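S-adenosyl-L-methionine methyl transferase (Ruegeria pomeroyi DSS-3, PDB 3IHT) binds S-adenosylmethionine and probably transfers its activated methyl group to an acceptor substrate. Local coordinates at residues L47-G52 and I67-R72; T54-R59 and P78-P83; A107-A112 and L142-D147. All coordinates share one frame; numbering follows the deposited sequence. Where two conformers were deposited one is given.

Two of the three contacts touch S-adenosylmethionine and the third lies close to it, all in one Rossmann-like domain. Contacts 1 and 2 have centres about 9 Å apart: contact 1 holds the ribose and also reaches the adenine and the carboxylate, while contact 2 adds Thr54 at the methionine end. They also pack on each other, Val69 CG2 standing 3.5 Å from Tyr55 CD1. Contact 3 is in the same sheet as contact 1, about 12 Å away centre to centre, and a probable hydrogen bond of 2.8 Å from Leu47 N to His111 O joins them. The centres of contacts 2 and 3 are about 16 Å apart, yet the His111 side chain is about 5 Å from the cofactor.

Contact 1: L47-G52 and I67-R72; sequences LGLGNG and IYVFER. With SAM (S-adenosylmethionine), chain C.
One carboxylate oxygen, Glu71 OE1, is shared between the backbone of Leu49 and the cofactor. Leu49 N donates to Glu71 OE1 at 2.8 Å, on the lone pair turned away from OE2, and Gly50 N adds a weak, longer bond. The ribose hydroxyl O3' of S-adenosylmethionine donates to Glu71 OE1 at 2.6 Å. The other oxygen, Glu71 OE2, accepts the second ribose hydroxyl, O2', at 2.8 Å. A bend of the side chain at chi2 (57°) brings CD back from an extended course, and glutamate suits the place because its two oxygens can serve the two hydroxyls together. An alanine here would probably leave both hydroxyls without their carboxylate acceptor and the N-H of Leu49 without its mate. This is the glycine-rich Gly-Leu-Gly-Asn-Gly loop of the Rossmann-like methyltransferases, running from strand 44-47 to helix 53-61, with the acidic residue closing the neighbouring parallel strand 67-71. Gly48 N bonds to Phe70 O at 2.8 Å as the strands part. Glycine fits at 48 and 50, since a side chain at either would strike the cofactor. Gly52, the N-cap of the helix, gives its N-H to the methionine carboxylate oxygen O, 3.1 Å from Gly52 N. Apolar packing adds to these bonds. Leu47 lays its CD2 methyl over a face of the Phe70 ring, 3.7 Å from the centroid, in a CH-pi contact, while helix 92-103 also packs on Phe70. Leu49 CB meets Val69 CG1 at 3.7 Å. In one of its two conformers, Arg72 donates its NE-H to O2' and lays a guanidinium face over the adenine at N7, near the group's rim.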
loop_
_atom_site.group_PDB
_atom_site.type_symbol
_atom_site.label_atom_id
_atom_site.label_comp_id
_atom_site.label_asym_id
_atom_site.label_seq_id
_atom_site.Cartn_x
_atom_site.Cartn_y
_atom_site.Cartn_z
ATOM N N LEU A 47 -0.500 16.674 -4.190
ATOM C CA LEU A 47 0.822 16.662 -4.801
ATOM C C LEU A 47 1.259 15.217 -4.961
ATOM O O LEU A 47 1.600 14.530 -3.962
ATOM C CB LEU A 47 1.839 17.471 -3.951
ATOM C CG LEU A 47 1.398 18.895 -3.621
ATOM C CD1 LEU A 47 2.513 19.667 -2.861
ATOM C CD2 LEU A 47 0.999 19.663 -4.879
ATOM N N GLY A 48 1.284 14.747 -6.204
ATOM C CA GLY A 48 1.595 13.352 -6.491
ATOM C C GLY A 48 0.335 12.532 -6.628
ATOM O O GLY A 48 -0.388 12.310 -5.662
ATOM N N LEU A 49 0.056 12.064 -7.815
ATOM C CA LEU A 49 -1.146 11.247 -8.044
ATOM C C LEU A 49 -0.906 9.770 -7.808
ATOM O O LEU A 49 -1.643 9.114 -7.090
ATOM C CB LEU A 49 -1.636 11.479 -9.491
ATOM C CG LEU A 49 -2.883 10.691 -9.891
ATOM C CD1 LEU A 49 -4.108 11.004 -8.967
ATOM C CD2 LEU A 49 -3.201 10.936 -11.391
ATOM N N GLY A 50 0.136 9.232 -8.449
ATOM C CA GLY A 50 0.420 7.805 -8.434
ATOM C C GLY A 50 -0.753 6.939 -8.860
ATOM O O GLY A 50 -1.461 7.263 -9.816
ATOM N N ASN A 51 -0.995 5.865 -8.126
ATOM C CA ASN A 51 -2.139 4.993 -8.397
ATOM C C ASN A 51 -3.466 5.735 -8.230
ATOM O O ASN A 51 -4.453 5.374 -8.869
ATOM C CB ASN A 51 -2.096 3.776 -7.463
ATOM C CG ASN A 51 -3.196 2.789 -7.723
ATOM O OD1 ASN A 51 -4.272 2.872 -7.124
ATOM N ND2 ASN A 51 -2.917 1.805 -8.581
ATOM N N GLY A 52 -3.494 6.696 -7.330
ATOM C CA GLY A 52 -4.618 7.590 -7.142
ATOM C C GLY A 52 -5.537 7.282 -5.964
ATOM O O GLY A 52 -6.668 7.814 -5.888
ATOM N N ILE A 67 -10.499 20.053 -6.327
ATOM C CA ILE A 67 -9.231 19.354 -6.021
ATOM C C ILE A 67 -8.352 19.454 -7.281
ATOM O O ILE A 67 -8.766 18.999 -8.350
ATOM C CB ILE A 67 -9.389 17.883 -5.636
ATOM C CG1 ILE A 67 -10.348 17.693 -4.444
ATOM C CG2 ILE A 67 -7.957 17.249 -5.357
ATOM C CD1 ILE A 67 -10.949 16.259 -4.326
ATOM N N TYR A 68 -7.187 20.098 -7.180
ATOM C CA TYR A 68 -6.190 20.102 -8.255
ATOM C C TYR A 68 -5.083 19.100 -7.938
ATOM O O TYR A 68 -4.595 19.006 -6.779
ATOM C CB TYR A 68 -5.579 21.478 -8.464
ATOM C CG TYR A 68 -6.516 22.474 -9.041
ATOM C CD1 TYR A 68 -7.410 23.140 -8.219
ATOM C CD2 TYR A 68 -6.568 22.714 -10.418
ATOM C CE1 TYR A 68 -8.310 24.055 -8.752
ATOM C CE2 TYR A 68 -7.492 23.601 -10.953
ATOM C CZ TYR A 68 -8.344 24.266 -10.099
ATOM O OH TYR A 68 -9.265 25.172 -10.565
ATOM N N VAL A 69 -4.704 18.336 -8.968
ATOM C CA VAL A 69 -3.722 17.280 -8.870
ATOM C C VAL A 69 -2.462 17.677 -9.609
ATOM O O VAL A 69 -2.518 18.045 -10.778
ATOM C CB VAL A 69 -4.302 15.930 -9.442
ATOM C CG1 VAL A 69 -3.243 14.856 -9.453
ATOM C CG2 VAL A 69 -5.485 15.466 -8.641
ATOM N N PHE A 70 -1.320 17.602 -8.909
ATOM C CA PHE A 70 0.003 17.939 -9.451
ATOM C C PHE A 70 0.735 16.625 -9.700
ATOM O O PHE A 70 0.880 15.798 -8.789
ATOM C CB PHE A 70 0.807 18.778 -8.460
ATOM C CG PHE A 70 0.248 20.155 -8.204
ATOM C CD1 PHE A 70 -0.950 20.326 -7.513
ATOM C CD2 PHE A 70 0.947 21.272 -8.610
ATOM C CE1 PHE A 70 -1.445 21.581 -7.238
ATOM C CE2 PHE A 70 0.451 22.549 -8.333
ATOM C CZ PHE A 70 -0.721 22.701 -7.653
ATOM N N GLU A 71 1.114 16.369 -10.936
ATOM C CA GLU A 71 1.744 15.090 -11.273
ATOM C C GLU A 71 2.597 15.272 -12.534
ATOM O O GLU A 71 2.266 16.063 -13.425
ATOM C CB GLU A 71 0.652 14.001 -11.489
ATOM C CG GLU A 71 1.119 12.684 -11.975
ATOM C CD GLU A 71 2.186 12.052 -11.059
ATOM O OE1 GLU A 71 1.870 11.734 -9.901
ATOM O OE2 GLU A 71 3.326 11.874 -11.507
ATOM N N ARG A 72 3.712 14.561 -12.596
ATOM C CA ARG A 72 4.611 14.640 -13.731
ATOM C C ARG A 72 4.210 13.638 -14.808
ATOM O O ARG A 72 4.379 13.921 -15.987
ATOM C CB ARG A 72 6.085 14.444 -13.303
ATOM C CG ARG A 72 6.448 13.064 -12.801
ATOM C CD ARG A 72 7.830 13.103 -12.127
ATOM N NE ARG A 72 8.021 12.041 -11.154
ATOM C CZ ARG A 72 9.048 11.985 -10.311
ATOM N NH1 ARG A 72 9.958 12.949 -10.304
ATOM N NH2 ARG A 72 9.152 10.976 -9.461
HETATM N N SAM C . -0.795 9.343 -2.714
HETATM C CA SAM C . -0.848 8.421 -3.899
HETATM C C SAM C . -1.927 7.329 -3.715
HETATM O O SAM C . -2.102 6.420 -4.563
HETATM O OXT SAM C . -2.572 7.289 -2.639
HETATM C CB SAM C . 0.533 7.823 -4.236
HETATM C CG SAM C . 1.560 8.828 -4.806
HETATM S SD SAM C . 3.158 8.047 -5.311
HETATM C CE SAM C . 3.725 7.522 -3.661
HETATM C "C5'" SAM C . 4.146 9.575 -5.619
HETATM C "C4'" SAM C . 3.763 10.371 -6.858
HETATM O "O4'" SAM C . 4.428 11.651 -6.797
HETATM C "C3'" SAM C . 4.176 9.722 -8.184
HETATM O "O3'" SAM C . 3.076 9.594 -9.086
HETATM C "C2'" SAM C . 5.280 10.622 -8.729
HETATM O "O2'" SAM C . 5.429 10.702 -10.159
HETATM C "C1'" SAM C . 4.898 11.957 -8.109
HETATM N N9 SAM C . 6.043 12.904 -8.049
HETATM C C8 SAM C . 7.225 12.729 -7.353
HETATM N N7 SAM C . 8.005 13.825 -7.535
HETATM C C5 SAM C . 7.349 14.694 -8.343
HETATM C C6 SAM C . 7.690 15.956 -8.830
HETATM N N6 SAM C . 8.889 16.523 -8.557
HETATM N N1 SAM C . 6.754 16.608 -9.613
HETATM C C2 SAM C . 5.535 16.057 -9.946
HETATM N N3 SAM C . 5.209 14.787 -9.467
HETATM C C4 SAM C . 6.102 14.135 -8.670
#

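Contact 2: T54-R59 and P78-P83; sequences TYHHLR and PDSTPP. With SAM (S-adenosylmethionine), chain C.
Tyr55 and His56 pack by van der Waals contact against the loop 78-83, joining the first turns of helix 53-61 to the connection between strands 67-71 and 87-89. The Tyr55 ring carries most of it. Tyr55 CB points toward the loop, chi1 (174°) sets CG anti to the backbone N, and the ring presents its CD2 edge to Ser80, CD2 lying 3.4 Å from Ser80 O. That oxygen is buried with no hydrogen-bonding partner in the model, and the ring edge lies against it. Farther out, Tyr55 OH rests 3.4 Å from Pro82 CA and 3.6 Å from Pro83 CD; the prolines bring carbon atoms, and no N-H, up to the hydroxyl end, and Tyr55 crosses both obliquely. In one of its two conformers, Arg59, one turn later, sets CG over a face of the Tyr55 ring, toward its rim, and through a bend at chi3 donates an N-H of NH1 to Tyr55 OH at 2.9 Å, with the hydroxyl oxygen almost in the guanidinium plane. His56 turns its CD2 edge to Asp79 O, 3.6 Å away. Beside it Ser80 OG donates to Asp79 OD1 at 2.9 Å and also bonds to Arg15 of the second subunit; Asp79 OD1 has a further partner in His77. Threonine suits the helix start because backbone and hydroxyl both serve the methionine end of S-adenosylmethionine: Thr54 N donates to cofactor OXT at 2.9 Å, and Thr54 OG1, in one of two conformers, accepts cofactor N at 2.9 Å. Helix N-termini face the cofactor's carboxylate after the glycine-rich loop of Rossmann-like methyltransferases.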
loop_
_atom_site.group_PDB
_atom_site.type_symbol
_atom_site.label_atom_id
_atom_site.label_comp_id
_atom_site.label_asym_id
_atom_site.label_seq_id
_atom_site.Cartn_x
_atom_site.Cartn_y
_atom_site.Cartn_z
ATOM N N THR A 54 -5.306 8.124 -2.595
ATOM C CA THR A 54 -5.647 9.254 -1.730
ATOM C C THR A 54 -6.465 10.250 -2.523
ATOM O O THR A 54 -7.334 10.881 -1.946
ATOM C CB THR A 54 -4.468 10.010 -1.006
ATOM O OG1 THR A 54 -3.428 10.344 -1.938
ATOM C CG2 THR A 54 -3.922 9.167 0.212
ATOM N N TYR A 55 -6.193 10.404 -3.813
ATOM C CA TYR A 55 -7.027 11.282 -4.639
ATOM C C TYR A 55 -8.495 10.786 -4.629
ATOM O O TYR A 55 -9.426 11.570 -4.452
ATOM C CB TYR A 55 -6.485 11.387 -6.048
ATOM C CG TYR A 55 -7.418 12.187 -6.954
ATOM C CD1 TYR A 55 -7.721 13.532 -6.700
ATOM C CD2 TYR A 55 -7.931 11.601 -8.089
ATOM C CE1 TYR A 55 -8.627 14.262 -7.542
ATOM C CE2 TYR A 55 -8.829 12.292 -8.950
ATOM C CZ TYR A 55 -9.155 13.630 -8.674
ATOM O OH TYR A 55 -10.028 14.288 -9.536
ATOM N N HIS A 56 -8.685 9.500 -4.800
ATOM C CA HIS A 56 -10.014 8.897 -4.771
ATOM C C HIS A 56 -10.695 9.171 -3.437
ATOM O O HIS A 56 -11.881 9.496 -3.389
ATOM C CB HIS A 56 -9.914 7.396 -5.006
ATOM C CG HIS A 56 -11.238 6.723 -5.270
ATOM N ND1 HIS A 56 -11.993 6.146 -4.272
ATOM C CD2 HIS A 56 -11.940 6.549 -6.417
ATOM C CE1 HIS A 56 -13.096 5.630 -4.794
ATOM N NE2 HIS A 56 -13.090 5.870 -6.095
ATOM N N HIS A 57 -9.923 9.048 -2.356
ATOM C CA HIS A 57 -10.425 9.322 -1.006
ATOM C C HIS A 57 -10.848 10.786 -0.859
ATOM O O HIS A 57 -11.931 11.074 -0.328
ATOM C CB HIS A 57 -9.358 8.967 0.045
ATOM C CG HIS A 57 -9.927 8.754 1.409
ATOM N ND1 HIS A 57 -10.590 7.590 1.752
ATOM C CD2 HIS A 57 -9.985 9.565 2.493
ATOM C CE1 HIS A 57 -10.989 7.682 3.008
ATOM N NE2 HIS A 57 -10.654 8.875 3.475
ATOM N N LEU A 58 -10.016 11.704 -1.345
ATOM C CA LEU A 58 -10.338 13.122 -1.316
ATOM C C LEU A 58 -11.624 13.415 -2.088
ATOM O O LEU A 58 -12.470 14.177 -1.619
ATOM C CB LEU A 58 -9.198 13.978 -1.883
ATOM C CG LEU A 58 -7.913 14.070 -1.028
ATOM C CD1 LEU A 58 -6.797 14.785 -1.832
ATOM C CD2 LEU A 58 -8.175 14.785 0.280
ATOM N N ARG A 59 -11.763 12.805 -3.261
ATOM C CA ARG A 59 -12.961 13.017 -4.078
ATOM C C ARG A 59 -14.221 12.602 -3.316
ATOM O O ARG A 59 -15.267 13.222 -3.474
ATOM C CB ARG A 59 -12.872 12.263 -5.409
ATOM C CG ARG A 59 -11.801 12.754 -6.369
ATOM C CD ARG A 59 -11.914 12.036 -7.714
ATOM N NE ARG A 59 -13.276 12.082 -8.269
ATOM C CZ ARG A 59 -13.689 12.927 -9.206
ATOM N NH1 ARG A 59 -12.849 13.793 -9.740
ATOM N NH2 ARG A 59 -14.948 12.879 -9.636
ATOM N N PRO A 78 -7.993 3.835 -13.404
ATOM C CA PRO A 78 -8.826 4.714 -14.276
ATOM C C PRO A 78 -9.903 5.516 -13.522
ATOM O O PRO A 78 -10.104 6.673 -13.830
ATOM C CB PRO A 78 -9.422 3.732 -15.269
ATOM C CG PRO A 78 -8.323 2.665 -15.389
ATOM C CD PRO A 78 -7.900 2.471 -13.961
ATOM N N ASP A 79 -10.538 4.912 -12.529
ATOM C CA ASP A 79 -11.541 5.608 -11.697
ATOM C C ASP A 79 -10.953 6.603 -10.696
ATOM O O ASP A 79 -11.713 7.205 -9.913
ATOM C CB ASP A 79 -12.407 4.600 -10.960
ATOM C CG ASP A 79 -11.616 3.765 -9.937
ATOM O OD1 ASP A 79 -10.411 4.049 -9.703
ATOM O OD2 ASP A 79 -12.197 2.798 -9.420
ATOM N N SER A 80 -9.637 6.829 -10.749
ATOM C CA SER A 80 -8.968 7.769 -9.872
ATOM C C SER A 80 -8.134 8.762 -10.673
ATOM O O SER A 80 -7.062 9.171 -10.236
ATOM C CB SER A 80 -8.090 6.992 -8.854
ATOM O OG SER A 80 -8.835 5.964 -8.246
ATOM N N THR A 81 -8.627 9.149 -11.862
ATOM C CA THR A 81 -7.919 10.002 -12.774
ATOM C C THR A 81 -8.556 11.388 -12.735
ATOM O O THR A 81 -9.769 11.492 -12.980
ATOM C CB THR A 81 -7.943 9.421 -14.223
ATOM O OG1 THR A 81 -7.453 8.077 -14.207
ATOM C CG2 THR A 81 -7.119 10.259 -15.207
ATOM N N PRO A 82 -7.767 12.440 -12.468
ATOM C CA PRO A 82 -8.330 13.788 -12.438
ATOM C C PRO A 82 -8.721 14.248 -13.842
ATOM O O PRO A 82 -8.020 13.913 -14.815
ATOM C CB PRO A 82 -7.186 14.667 -11.924
ATOM C CG PRO A 82 -5.950 13.933 -12.301
ATOM C CD PRO A 82 -6.328 12.452 -12.136
ATOM N N PRO A 83 -9.829 14.983 -13.949
ATOM C CA PRO A 83 -10.138 15.667 -15.204
ATOM C C PRO A 83 -9.025 16.616 -15.589
ATOM O O PRO A 83 -8.414 17.251 -14.707
ATOM C CB PRO A 83 -11.390 16.488 -14.882
ATOM C CG PRO A 83 -11.842 16.079 -13.583
ATOM C CD PRO A 83 -10.763 15.321 -12.880
HETATM N N SAM C . -0.795 9.343 -2.714
HETATM C CA SAM C . -0.848 8.421 -3.899
HETATM C C SAM C . -1.927 7.329 -3.715
HETATM O O SAM C . -2.102 6.420 -4.563
HETATM O OXT SAM C . -2.572 7.289 -2.639
HETATM C CB SAM C . 0.533 7.823 -4.236
HETATM C CG SAM C . 1.560 8.828 -4.806
HETATM S SD SAM C . 3.158 8.047 -5.311
HETATM C CE SAM C . 3.725 7.522 -3.661
HETATM C "C5'" SAM C . 4.146 9.575 -5.619
HETATM C "C4'" SAM C . 3.763 10.371 -6.858
HETATM O "O4'" SAM C . 4.428 11.651 -6.797
HETATM C "C3'" SAM C . 4.176 9.722 -8.184
HETATM O "O3'" SAM C . 3.076 9.594 -9.086
HETATM C "C2'" SAM C . 5.280 10.622 -8.729
HETATM O "O2'" SAM C . 5.429 10.702 -10.159
HETATM C "C1'" SAM C . 4.898 11.957 -8.109
HETATM N N9 SAM C . 6.043 12.904 -8.049
HETATM C C8 SAM C . 7.225 12.729 -7.353
HETATM N N7 SAM C . 8.005 13.825 -7.535
HETATM C C5 SAM C . 7.349 14.694 -8.343
HETATM C C6 SAM C . 7.690 15.956 -8.830
HETATM N N6 SAM C . 8.889 16.523 -8.557
HETATM N N1 SAM C . 6.754 16.608 -9.613
HETATM C C2 SAM C . 5.535 16.057 -9.946
HETATM N N3 SAM C . 5.209 14.787 -9.467
HETATM C C4 SAM C . 6.102 14.135 -8.670
#

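Contact 3: A107-A112 and L142-D147; sequences ASLVHA and LMVSSD
Val144 N donates to Val110 O at 2.8 Å, the N-H...O angle 162°, and Met143 CA approaches the same oxygen in a CA-H...O contact. The two strands, 109-112 and 142-145, run parallel with 10° between them, side by side in the sheet of a Rossmann-like methyltransferase, whose strand order 3-2-1-4-5-7-6 is that of the class I fold. Helix 119-133 lies between them in the chain, making a beta-alpha-beta crossover. Ala112 N bonds in turn to Val144 O at 2.9 Å, and the pairing extends from Ser108 O, bonded to Leu142 N, to Ala112 O, which takes Ser146 N at 3.1 Å. On the face bearing Leu109, His111, Leu142 and Val144, helix 15-36 packs against the sheet. There Leu109 CD1 meets Val144 CG2 at 4.1 Å, branched apolar chains suited to a buried face, where Ala33 of helix 15-36 packs on both. The His111 ring crosses Val144 obliquely, CD2 coming 3.5 Å from Val144 O, and its ND1 is hydrogen-bonded to Glu46, a polar partner for a ring in a buried place. The other face carries Val110, Ala112, Met143 and Ser145, with helix 119-133 against Val110 and Met143. Met143, present as selenomethionine, is bent at chi2 (-79°), which places SE; from there the terminal methyl reaches Ala112. The small alanine allows it to settle close by, Met143 CE lying 3.5 Å from Ala112 CB.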
loop_
_atom_site.group_PDB
_atom_site.type_symbol
_atom_site.label_atom_id
_atom_site.label_comp_id
_atom_site.label_asym_id
_atom_site.label_seq_id
_atom_site.Cartn_x
_atom_site.Cartn_y
_atom_site.Cartn_z
ATOM N N ALA A 107 -4.996 28.236 -1.289
ATOM C CA ALA A 107 -5.275 26.824 -1.049
ATOM C C ALA A 107 -5.749 26.603 0.381
ATOM O O ALA A 107 -5.173 27.159 1.341
ATOM C CB ALA A 107 -4.022 25.943 -1.324
ATOM N N SER A 108 -6.761 25.759 0.548
ATOM C CA SER A 108 -7.279 25.443 1.887
ATOM C C SER A 108 -6.556 24.260 2.492
ATOM O O SER A 108 -6.476 24.119 3.713
ATOM C CB SER A 108 -8.790 25.163 1.828
ATOM O OG SER A 108 -9.102 24.073 0.953
ATOM N N LEU A 109 -6.074 23.360 1.638
ATOM C CA LEU A 109 -5.484 22.105 2.089
ATOM C C LEU A 109 -4.505 21.647 1.019
ATOM O O LEU A 109 -4.889 21.539 -0.157
ATOM C CB LEU A 109 -6.571 21.040 2.317
ATOM C CG LEU A 109 -6.166 19.607 2.622
ATOM C CD1 LEU A 109 -5.229 19.514 3.856
ATOM C CD2 LEU A 109 -7.392 18.722 2.811
ATOM N N VAL A 110 -3.275 21.372 1.406
ATOM C CA VAL A 110 -2.252 20.837 0.499
ATOM C C VAL A 110 -1.810 19.504 1.086
ATOM O O VAL A 110 -1.400 19.431 2.259
ATOM C CB VAL A 110 -1.038 21.808 0.294
ATOM C CG1 VAL A 110 0.064 21.187 -0.615
ATOM C CG2 VAL A 110 -1.534 23.173 -0.248
ATOM N N HIS A 111 -1.957 18.445 0.281
ATOM C CA HIS A 111 -1.569 17.093 0.666
ATOM C C HIS A 111 -0.416 16.621 -0.199
ATOM O O HIS A 111 -0.515 16.694 -1.437
ATOM C CB HIS A 111 -2.727 16.093 0.509
ATOM C CG HIS A 111 -2.306 14.680 0.770
ATOM N ND1 HIS A 111 -2.488 13.654 -0.138
ATOM C CD2 HIS A 111 -1.683 14.128 1.843
ATOM C CE1 HIS A 111 -1.962 12.542 0.358
ATOM N NE2 HIS A 111 -1.446 12.810 1.549
ATOM N N ALA A 112 0.670 16.164 0.426
ATOM C CA ALA A 112 1.807 15.624 -0.296
ATOM C C ALA A 112 2.115 14.200 0.128
ATOM O O ALA A 112 2.274 13.909 1.319
ATOM C CB ALA A 112 3.058 16.538 -0.129
ATOM N N LEU A 142 -4.357 24.058 5.894
ATOM C CA LEU A 142 -3.552 22.984 6.459
ATOM C C LEU A 142 -2.696 22.317 5.378
ATOM O O LEU A 142 -3.059 22.339 4.162
ATOM C CB LEU A 142 -4.449 21.956 7.139
ATOM C CG LEU A 142 -5.286 22.442 8.325
ATOM C CD1 LEU A 142 -6.134 21.289 8.867
ATOM C CD2 LEU A 142 -4.408 23.008 9.434
HETATM N N MSE A 143 -1.561 21.764 5.818
HETATM C CA MSE A 143 -0.627 21.029 4.970
HETATM C C MSE A 143 -0.423 19.669 5.613
HETATM O O MSE A 143 -0.070 19.576 6.791
HETATM C CB MSE A 143 0.686 21.833 4.781
HETATM C CG MSE A 143 1.506 21.411 3.585
HETATM SE SE MSE A 143 2.523 19.815 3.960
HETATM C CE MSE A 143 2.573 19.203 2.135
ATOM N N VAL A 144 -0.726 18.597 4.883
ATOM C CA VAL A 144 -0.549 17.221 5.377
ATOM C C VAL A 144 0.474 16.528 4.475
ATOM O O VAL A 144 0.351 16.557 3.242
ATOM C CB VAL A 144 -1.859 16.431 5.356
ATOM C CG1 VAL A 144 -1.661 14.957 5.761
ATOM C CG2 VAL A 144 -2.917 17.128 6.223
ATOM N N SER A 145 1.486 15.933 5.097
ATOM C CA SER A 145 2.557 15.294 4.345
ATOM C C SER A 145 2.954 13.958 4.952
ATOM O O SER A 145 2.867 13.769 6.128
ATOM C CB SER A 145 3.808 16.184 4.350
ATOM O OG SER A 145 4.806 15.670 3.433
ATOM N N SER A 146 3.398 13.034 4.096
ATOM C CA SER A 146 3.970 11.791 4.551
ATOM C C SER A 146 5.480 11.920 4.789
ATOM O O SER A 146 6.124 10.931 5.140
ATOM C CB SER A 146 3.646 10.654 3.569
ATOM O OG SER A 146 3.852 11.039 2.221
ATOM N N ASP A 147 6.027 13.146 4.649
ATOM C CA ASP A 147 7.411 13.472 5.012
ATOM C C ASP A 147 7.417 14.653 5.995
ATOM O O ASP A 147 6.674 15.605 5.799
ATOM C CB ASP A 147 8.158 13.964 3.747
ATOM C CG ASP A 147 8.274 12.896 2.623
ATOM O OD1 ASP A 147 8.966 11.900 2.908
ATOM O OD2 ASP A 147 7.717 13.096 1.480
#